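PDB 4H6W: N-terminal cyanobactin protease from Planktothrix agardhii NIES-596, which probably acts as a subtilisin-like serine endopeptidase, the N-terminal protease domain of a longer cyanobactin maturation protein. Local coordinates for residues Q147-T157 and P168-G178; I7-S15 and L280-H288. All coordinates share one frame; numbering follows the deposited sequence.

Interaction 1 of 2, residues Q147-T157 and P168-G178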
loop_
_atom_site.group_PDB
_atom_site.type_symbol
_atom_site.label_atom_id
_atom_site.label_comp_id
_atom_site.label_asym_id
_atom_site.label_seq_id
_atom_site.Cartn_x
_atom_site.Cartn_y
_atom_site.Cartn_z
ATOM N N GLN A 147 8.251 -13.998 1.190
ATOM C CA GLN A 147 9.196 -14.122 2.303
ATOM C C GLN A 147 10.550 -14.590 1.796
ATOM O O GLN A 147 11.577 -14.031 2.155
ATOM C CB GLN A 147 8.683 -15.099 3.360
ATOM C CG GLN A 147 9.661 -15.363 4.495
ATOM C CD GLN A 147 9.834 -14.165 5.414
ATOM O OE1 GLN A 147 8.882 -13.407 5.657
ATOM N NE2 GLN A 147 11.047 -13.986 5.935
ATOM N N GLU A 148 10.534 -15.609 0.942
ATOM C CA GLU A 148 11.764 -16.200 0.421
ATOM C C GLU A 148 12.547 -15.281 -0.510
ATOM O O GLU A 148 13.762 -15.433 -0.653
ATOM C CB GLU A 148 11.471 -17.536 -0.258
ATOM C CG GLU A 148 10.996 -18.603 0.720
ATOM C CD GLU A 148 10.412 -19.839 0.048
ATOM O OE1 GLU A 148 10.066 -19.786 -1.161
ATOM O OE2 GLU A 148 10.290 -20.874 0.744
ATOM N N ASN A 149 11.858 -14.342 -1.150
ATOM C CA ASN A 149 12.499 -13.476 -2.147
ATOM C C ASN A 149 12.644 -12.039 -1.665
ATOM O O ASN A 149 13.000 -11.154 -2.441
ATOM C CB ASN A 149 11.726 -13.503 -3.472
ATOM C CG ASN A 149 11.950 -14.779 -4.262
ATOM O OD1 ASN A 149 12.655 -14.776 -5.274
ATOM N ND2 ASN A 149 11.345 -15.879 -3.812
ATOM N N ASN A 150 12.353 -11.824 -0.381
ATOM C CA ASN A 150 12.349 -10.496 0.237
ATOM C C ASN A 150 11.508 -9.468 -0.528
ATOM O O ASN A 150 11.993 -8.386 -0.877
ATOM C CB ASN A 150 13.775 -9.980 0.453
ATOM C CG ASN A 150 13.846 -8.904 1.519
ATOM O OD1 ASN A 150 12.814 -8.446 2.039
ATOM N ND2 ASN A 150 15.066 -8.476 1.847
ATOM N N VAL A 151 10.254 -9.827 -0.799
ATOM C CA VAL A 151 9.271 -8.912 -1.381
ATOM C C VAL A 151 8.275 -8.574 -0.288
ATOM O O VAL A 151 7.774 -9.472 0.377
ATOM C CB VAL A 151 8.513 -9.561 -2.559
ATOM C CG1 VAL A 151 7.472 -8.618 -3.132
ATOM C CG2 VAL A 151 9.484 -10.008 -3.633
ATOM N N LEU A 152 7.997 -7.280 -0.103
ATOM C CA LEU A 152 7.005 -6.830 0.892
ATOM C C LEU A 152 5.584 -6.707 0.333
ATOM O O LEU A 152 5.334 -5.926 -0.581
ATOM C CB LEU A 152 7.423 -5.494 1.498
ATOM C CG LEU A 152 6.503 -4.841 2.540
ATOM C CD1 LEU A 152 6.265 -5.735 3.763
ATOM C CD2 LEU A 152 7.113 -3.501 2.931
ATOM N N LEU A 153 4.660 -7.485 0.884
ATOM C CA LEU A 153 3.260 -7.388 0.500
ATOM C C LEU A 153 2.518 -6.500 1.500
ATOM O O LEU A 153 2.598 -6.719 2.718
ATOM C CB LEU A 153 2.610 -8.774 0.412
ATOM C CG LEU A 153 1.318 -8.730 -0.411
ATOM C CD1 LEU A 153 1.228 -9.883 -1.390
ATOM C CD2 LEU A 153 0.091 -8.647 0.473
ATOM N N ILE A 154 1.794 -5.513 0.968
ATOM C CA ILE A 154 1.122 -4.487 1.760
ATOM C C ILE A 154 -0.349 -4.494 1.365
ATOM O O ILE A 154 -0.688 -4.301 0.198
ATOM C CB ILE A 154 1.745 -3.090 1.482
ATOM C CG1 ILE A 154 3.257 -3.120 1.773
ATOM C CG2 ILE A 154 1.047 -1.981 2.272
ATOM C CD1 ILE A 154 3.970 -1.814 1.475
ATOM N N ALA A 155 -1.233 -4.717 2.325
ATOM C CA ALA A 155 -2.629 -4.901 1.987
ATOM C C ALA A 155 -3.572 -4.167 2.919
ATOM O O ALA A 155 -3.286 -4.015 4.129
ATOM C CB ALA A 155 -2.966 -6.379 1.963
ATOM N N ALA A 156 -4.702 -3.744 2.347
ATOM C CA ALA A 156 -5.807 -3.110 3.074
ATOM C C ALA A 156 -6.461 -4.010 4.128
ATOM O O ALA A 156 -6.784 -5.163 3.858
ATOM C CB ALA A 156 -6.859 -2.634 2.083
ATOM N N THR A 157 -6.678 -3.470 5.322
ATOM C CA THR A 157 -7.370 -4.210 6.385
ATOM C C THR A 157 -8.865 -4.428 6.078
ATOM O O THR A 157 -9.465 -5.397 6.551
ATOM C CB THR A 157 -7.251 -3.490 7.749
ATOM O OG1 THR A 157 -7.841 -2.186 7.664
ATOM C CG2 THR A 157 -5.787 -3.363 8.185
ATOM N N PRO A 168 -5.283 -10.833 1.921
ATOM C CA PRO A 168 -4.096 -11.324 2.632
ATOM C C PRO A 168 -3.616 -10.455 3.799
ATOM O O PRO A 168 -2.602 -10.785 4.429
ATOM C CB PRO A 168 -3.035 -11.322 1.542
ATOM C CG PRO A 168 -3.404 -10.141 0.698
ATOM C CD PRO A 168 -4.911 -10.046 0.726
ATOM N N ALA A 169 -4.317 -9.369 4.104
ATOM C CA ALA A 169 -3.811 -8.438 5.122
ATOM C C ALA A 169 -3.543 -9.103 6.479
ATOM O O ALA A 169 -2.680 -8.650 7.217
ATOM C CB ALA A 169 -4.726 -7.227 5.277
ATOM N N SER A 170 -4.266 -10.175 6.797
ATOM C CA SER A 170 -4.180 -10.801 8.129
ATOM C C SER A 170 -3.133 -11.905 8.215
ATOM O O SER A 170 -2.876 -12.446 9.294
ATOM C CB SER A 170 -5.541 -11.343 8.579
ATOM O OG SER A 170 -6.012 -12.359 7.705
ATOM N N LEU A 171 -2.526 -12.223 7.077
ATOM C CA LEU A 171 -1.537 -13.285 6.968
ATOM C C LEU A 171 -0.153 -12.858 7.470
ATOM O O LEU A 171 0.272 -11.719 7.253
ATOM C CB LEU A 171 -1.448 -13.737 5.509
ATOM C CG LEU A 171 -2.737 -14.335 4.931
ATOM C CD1 LEU A 171 -2.481 -14.904 3.557
ATOM C CD2 LEU A 171 -3.256 -15.428 5.846
ATOM N N PRO A 172 0.564 -13.781 8.133
ATOM C CA PRO A 172 1.900 -13.487 8.665
ATOM C C PRO A 172 2.868 -12.950 7.609
ATOM O O PRO A 172 2.859 -13.402 6.451
ATOM C CB PRO A 172 2.380 -14.851 9.183
ATOM C CG PRO A 172 1.123 -15.624 9.452
ATOM C CD PRO A 172 0.153 -15.177 8.400
ATOM N N THR A 173 3.684 -11.984 8.031
ATOM C CA THR A 173 4.699 -11.296 7.209
ATOM C C THR A 173 4.124 -10.215 6.266
ATOM O O THR A 173 4.872 -9.480 5.605
ATOM C CB THR A 173 5.657 -12.271 6.461
ATOM O OG1 THR A 173 4.994 -12.820 5.313
ATOM C CG2 THR A 173 6.158 -13.398 7.392
ATOM N N VAL A 174 2.800 -10.106 6.223
ATOM C CA VAL A 174 2.159 -9.047 5.458
ATOM C C VAL A 174 2.117 -7.763 6.274
ATOM O O VAL A 174 1.992 -7.802 7.517
ATOM C CB VAL A 174 0.740 -9.461 5.034
ATOM C CG1 VAL A 174 0.005 -8.299 4.371
ATOM C CG2 VAL A 174 0.827 -10.664 4.099
ATOM N N LEU A 175 2.241 -6.625 5.590
ATOM C CA LEU A 175 2.014 -5.343 6.249
ATOM C C LEU A 175 0.561 -4.913 6.000
ATOM O O LEU A 175 0.136 -4.712 4.851
ATOM C CB LEU A 175 3.026 -4.294 5.782
ATOM C CG LEU A 175 2.921 -2.848 6.300
ATOM C CD1 LEU A 175 2.855 -2.802 7.809
ATOM C CD2 LEU A 175 4.085 -1.991 5.825
ATOM N N ALA A 176 -0.206 -4.814 7.081
ATOM C CA ALA A 176 -1.619 -4.459 6.996
ATOM C C ALA A 176 -1.769 -2.952 7.183
ATOM O O ALA A 176 -1.010 -2.351 7.937
ATOM C CB ALA A 176 -2.412 -5.217 8.050
ATOM N N VAL A 177 -2.743 -2.347 6.504
ATOM C CA VAL A 177 -2.915 -0.891 6.558
ATOM C C VAL A 177 -4.379 -0.475 6.721
ATOM O O VAL A 177 -5.217 -0.759 5.850
ATOM C CB VAL A 177 -2.322 -0.195 5.310
ATOM C CG1 VAL A 177 -2.569 1.309 5.373
ATOM C CG2 VAL A 177 -0.835 -0.495 5.196
ATOM N N GLY A 178 -4.675 0.188 7.845
ATOM C CA GLY A 178 -5.996 0.760 8.089
ATOM C C GLY A 178 -6.016 2.246 7.753
ATOM O O GLY A 178 -4.988 2.824 7.340
HETATM O O HOH W 1 5.001 -9.692 2.796
HETATM O O HOH W 2 -6.367 -7.654 2.501
#
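Leu153 and Leu175 begin a ladder of parallel strand pairing toward one side of the seven-stranded parallel sheet of this subtilisin-like domain, next to its edge strand 200-204. Strands 152-156 and 175-178 run the same way, with 28° between their axes. Leu175 N donates a hydrogen bond to Leu153 O (2.9 Å), and Ala155 N donates to Leu175 O. Val177 N then reaches Ala155 O, where the bond is more bent, 137° at the hydrogen. Thr157 N closes the ladder on Val177 O, from above the carbonyl plane.

On one face Ile154 and Leu175 lie side by side. Ile154 turns CG2 anti to its backbone N (CG1 at chi1 -57°), and this branch meets Val177 CG2 at 3.8 Å. On the other face Ala155 CB rests on Ala169 CB at 3.8 Å. Leu153 CD2 meets Pro168 CG at 3.8 Å; the two side chains cross at about a right angle. The same CD2 touches Val174 CG1. A cis peptide bond precedes Pro168.

Two waters bridge strand 152-156 to the turns before strand 175-178: one links Leu153 N to Thr173 O, the other Ala156 O to Ala169 N.

Ala156 lies near the predicted catalytic Ser224 and packs on helix 223-243. Leu175 touches helix 250-259, while Leu153 faces helices 104-116 and 137-148. Strand 121-124 pairs with the other edge of strand 152-156.

Interaction 2 of 2, residues I7-S15 and L280-H288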
loop_
_atom_site.group_PDB
_atom_site.type_symbol
_atom_site.label_atom_id
_atom_site.label_comp_id
_atom_site.label_asym_id
_atom_site.label_seq_id
_atom_site.Cartn_x
_atom_site.Cartn_y
_atom_site.Cartn_z
ATOM N N ILE A 7 0.765 15.280 5.335
ATOM C CA ILE A 7 1.505 14.105 5.897
ATOM C C ILE A 7 2.913 14.486 6.338
ATOM O O ILE A 7 3.771 14.786 5.499
ATOM C CB ILE A 7 1.654 12.952 4.884
ATOM C CG1 ILE A 7 0.307 12.577 4.260
ATOM C CG2 ILE A 7 2.307 11.744 5.558
ATOM C CD1 ILE A 7 0.433 11.552 3.156
ATOM N N PRO A 8 3.169 14.452 7.652
ATOM C CA PRO A 8 4.492 14.799 8.187
ATOM C C PRO A 8 5.656 13.997 7.580
ATOM O O PRO A 8 5.574 12.772 7.434
ATOM C CB PRO A 8 4.352 14.495 9.685
ATOM C CG PRO A 8 2.900 14.665 9.968
ATOM C CD PRO A 8 2.193 14.179 8.727
ATOM N N GLY A 9 6.725 14.700 7.217
ATOM C CA GLY A 9 7.952 14.073 6.752
ATOM C C GLY A 9 8.011 13.780 5.268
ATOM O O GLY A 9 9.105 13.559 4.722
ATOM N N LEU A 10 6.848 13.770 4.614
ATOM C CA LEU A 10 6.770 13.440 3.187
ATOM C C LEU A 10 7.603 14.388 2.309
ATOM O O LEU A 10 8.373 13.917 1.457
ATOM C CB LEU A 10 5.316 13.353 2.714
ATOM C CG LEU A 10 5.145 12.894 1.261
ATOM C CD1 LEU A 10 5.925 11.614 0.981
ATOM C CD2 LEU A 10 3.675 12.743 0.892
ATOM N N LYS A 11 7.469 15.699 2.527
ATOM C CA LYS A 11 8.317 16.690 1.840
ATOM C C LYS A 11 9.817 16.511 2.095
ATOM O O LYS A 11 10.608 16.540 1.155
ATOM C CB LYS A 11 7.897 18.118 2.180
ATOM C CG LYS A 11 6.692 18.590 1.389
ATOM C CD LYS A 11 6.410 20.067 1.588
ATOM C CE LYS A 11 5.249 20.496 0.700
ATOM N NZ LYS A 11 4.869 21.922 0.915
ATOM N N LYS A 12 10.210 16.320 3.352
ATOM C CA LYS A 12 11.622 16.108 3.675
ATOM C C LYS A 12 12.137 14.860 2.976
ATOM O O LYS A 12 13.265 14.848 2.478
ATOM C CB LYS A 12 11.857 16.007 5.187
ATOM C CG LYS A 12 13.328 16.121 5.587
ATOM C CD LYS A 12 13.609 15.344 6.875
ATOM C CE LYS A 12 15.080 14.946 7.042
ATOM N NZ LYS A 12 15.337 13.938 8.127
ATOM N N LEU A 13 11.302 13.819 2.935
ATOM C CA LEU A 13 11.668 12.578 2.264
ATOM C C LEU A 13 11.825 12.793 0.767
ATOM O O LEU A 13 12.841 12.395 0.181
ATOM C CB LEU A 13 10.675 11.449 2.578
ATOM C CG LEU A 13 11.010 10.033 2.070
ATOM C CD1 LEU A 13 12.435 9.558 2.410
ATOM C CD2 LEU A 13 9.963 9.039 2.564
ATOM N N TRP A 14 10.835 13.435 0.154
ATOM C CA TRP A 14 10.930 13.835 -1.261
ATOM C C TRP A 14 12.178 14.646 -1.615
ATOM O O TRP A 14 12.715 14.516 -2.714
ATOM C CB TRP A 14 9.695 14.617 -1.712
ATOM C CG TRP A 14 8.502 13.766 -2.008
ATOM C CD1 TRP A 14 8.495 12.434 -2.332
ATOM C CD2 TRP A 14 7.142 14.198 -2.053
ATOM N NE1 TRP A 14 7.209 12.013 -2.564
ATOM C CE2 TRP A 14 6.357 13.073 -2.398
ATOM C CE3 TRP A 14 6.506 15.428 -1.833
ATOM C CZ2 TRP A 14 4.970 13.139 -2.532
ATOM C CZ3 TRP A 14 5.124 15.496 -1.962
ATOM C CH2 TRP A 14 4.370 14.352 -2.305
ATOM N N SER A 15 12.637 15.484 -0.694
ATOM C CA SER A 15 13.821 16.297 -0.948
ATOM C C SER A 15 15.055 15.412 -1.106
ATOM O O SER A 15 16.036 15.809 -1.738
ATOM C CB SER A 15 14.020 17.352 0.150
ATOM O OG SER A 15 14.600 16.787 1.314
ATOM N N LEU A 280 1.162 5.937 10.801
ATOM C CA LEU A 280 2.302 6.128 9.912
ATOM C C LEU A 280 3.121 7.349 10.311
ATOM O O LEU A 280 2.574 8.446 10.468
ATOM C CB LEU A 280 1.823 6.289 8.469
ATOM C CG LEU A 280 2.842 6.781 7.439
ATOM C CD1 LEU A 280 3.875 5.705 7.130
ATOM C CD2 LEU A 280 2.110 7.224 6.178
ATOM N N ASN A 281 4.427 7.147 10.467
ATOM C CA ASN A 281 5.328 8.192 10.937
ATOM C C ASN A 281 6.615 8.121 10.150
ATOM O O ASN A 281 7.539 7.386 10.510
ATOM C CB ASN A 281 5.599 8.034 12.441
ATOM C CG ASN A 281 6.408 9.185 13.035
ATOM O OD1 ASN A 281 7.272 9.794 12.386
ATOM N ND2 ASN A 281 6.133 9.484 14.288
ATOM N N ILE A 282 6.663 8.903 9.078
ATOM C CA ILE A 282 7.739 8.834 8.089
ATOM C C ILE A 282 9.121 9.157 8.677
ATOM O O ILE A 282 10.098 8.419 8.438
ATOM C CB ILE A 282 7.439 9.751 6.878
ATOM C CG1 ILE A 282 6.124 9.332 6.190
ATOM C CG2 ILE A 282 8.608 9.768 5.897
ATOM C CD1 ILE A 282 5.782 10.164 4.964
ATOM N N LEU A 283 9.199 10.245 9.444
ATOM C CA LEU A 283 10.485 10.727 9.980
ATOM C C LEU A 283 11.134 9.691 10.882
ATOM O O LEU A 283 12.323 9.391 10.750
ATOM C CB LEU A 283 10.316 12.059 10.712
ATOM C CG LEU A 283 10.026 13.213 9.759
ATOM C CD1 LEU A 283 9.900 14.536 10.506
ATOM C CD2 LEU A 283 11.111 13.282 8.686
ATOM N N ASP A 284 10.324 9.128 11.770
ATOM C CA ASP A 284 10.758 8.062 12.649
ATOM C C ASP A 284 11.055 6.753 11.899
ATOM O O ASP A 284 12.006 6.052 12.254
ATOM C CB ASP A 284 9.740 7.875 13.765
ATOM C CG ASP A 284 9.659 9.087 14.696
ATOM O OD1 ASP A 284 10.517 9.996 14.599
ATOM O OD2 ASP A 284 8.737 9.139 15.538
ATOM N N ALA A 285 10.285 6.454 10.846
ATOM C CA ALA A 285 10.597 5.320 9.957
ATOM C C ALA A 285 11.998 5.412 9.348
ATOM O O ALA A 285 12.770 4.442 9.354
ATOM C CB ALA A 285 9.545 5.189 8.871
ATOM N N ILE A 286 12.337 6.591 8.832
ATOM C CA ILE A 286 13.694 6.859 8.338
ATOM C C ILE A 286 14.725 6.593 9.443
ATOM O O ILE A 286 15.711 5.875 9.232
ATOM C CB ILE A 286 13.805 8.312 7.823
ATOM C CG1 ILE A 286 12.820 8.517 6.667
ATOM C CG2 ILE A 286 15.247 8.646 7.424
ATOM C CD1 ILE A 286 12.488 9.962 6.339
ATOM N N GLU A 287 14.472 7.159 10.627
ATOM C CA GLU A 287 15.376 7.027 11.761
ATOM C C GLU A 287 15.602 5.563 12.121
ATOM O O GLU A 287 16.742 5.144 12.261
ATOM C CB GLU A 287 14.860 7.811 12.967
ATOM C CG GLU A 287 15.826 7.825 14.147
ATOM C CD GLU A 287 15.457 8.840 15.226
ATOM O OE1 GLU A 287 15.342 10.057 14.913
ATOM O OE2 GLU A 287 15.304 8.428 16.399
ATOM N N HIS A 288 14.520 4.791 12.247
ATOM C CA HIS A 288 14.619 3.370 12.541
ATOM C C HIS A 288 15.325 2.534 11.471
ATOM O O HIS A 288 15.987 1.551 11.788
ATOM C CB HIS A 288 13.238 2.800 12.811
ATOM C CG HIS A 288 12.766 3.030 14.209
ATOM N ND1 HIS A 288 11.461 3.331 14.512
ATOM C CD2 HIS A 288 13.433 3.019 15.386
ATOM C CE1 HIS A 288 11.341 3.492 15.816
ATOM N NE2 HIS A 288 12.524 3.309 16.370
HETATM O O HOH W 3 6.864 11.722 10.094
HETATM O O HOH W 4 4.131 10.776 8.879
#
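Ile282 meets the N-terminal segment along its whole side chain. Its CB sits 3.6 Å from Pro8 O, and CG1 continues past the same oxygen. CG2 branches off and touches Leu13 CD2 at 3.7 Å; these two side chains cross at about a right angle. With CG1 anti to the carbonyl carbon (chi1 -60°) and the chain extended at chi2, CD1 stays by Pro8 O (3.6 Å). It also reaches Leu10 CB, in the first turn of helix 10-15, and Ile7 CG2, in the loop before it (3.9 Å each).

Beside it, Leu283 CG packs on Gly9 CA at 3.8 Å. Gly9 is the N-cap of helix 10-15, and its lack of a side chain lets the segments come this close. Leu283 CD2 also meets Lys12 CD, while Leu13 CD1 meets Ile286 CD1.

The side chains meet through carbon atoms, and two waters lie between Pro8 O and the start of helix 282-288. One accepts from Leu283 N at 2.8 Å. Asn281 caps that helix, its OD1 accepting from Asp284 N.

This is plain packing of the first and last modelled helices, away from the predicted catalytic residues. Their axes come within 10.0 Å, at 47°. Both pack over helix 223-243, through Leu13, Ile282 and Ile286. Helix 250-259 borders Leu280 and Ala285.

How the interactions relate
The modelled chain starts with 7-15, the first half of interaction 2. It then builds much of the central sheet before reaching 147-157. Interaction 1 closes a short loop, with ten residues between its segments, and joins two neighbouring strands. The chain goes on through helices 223-243 and 250-259 to 280-288, where interaction 2 closes a loop of 264 residues. Interaction 1 is therefore nested inside interaction 2. Their centres are 21 Å apart and their nearest atoms about 7 Å apart, without touching. Helix 223-243 packs against both. One contact builds the sheet near the predicted active site; the other brings together the first helix and the last helix of the modelled chain.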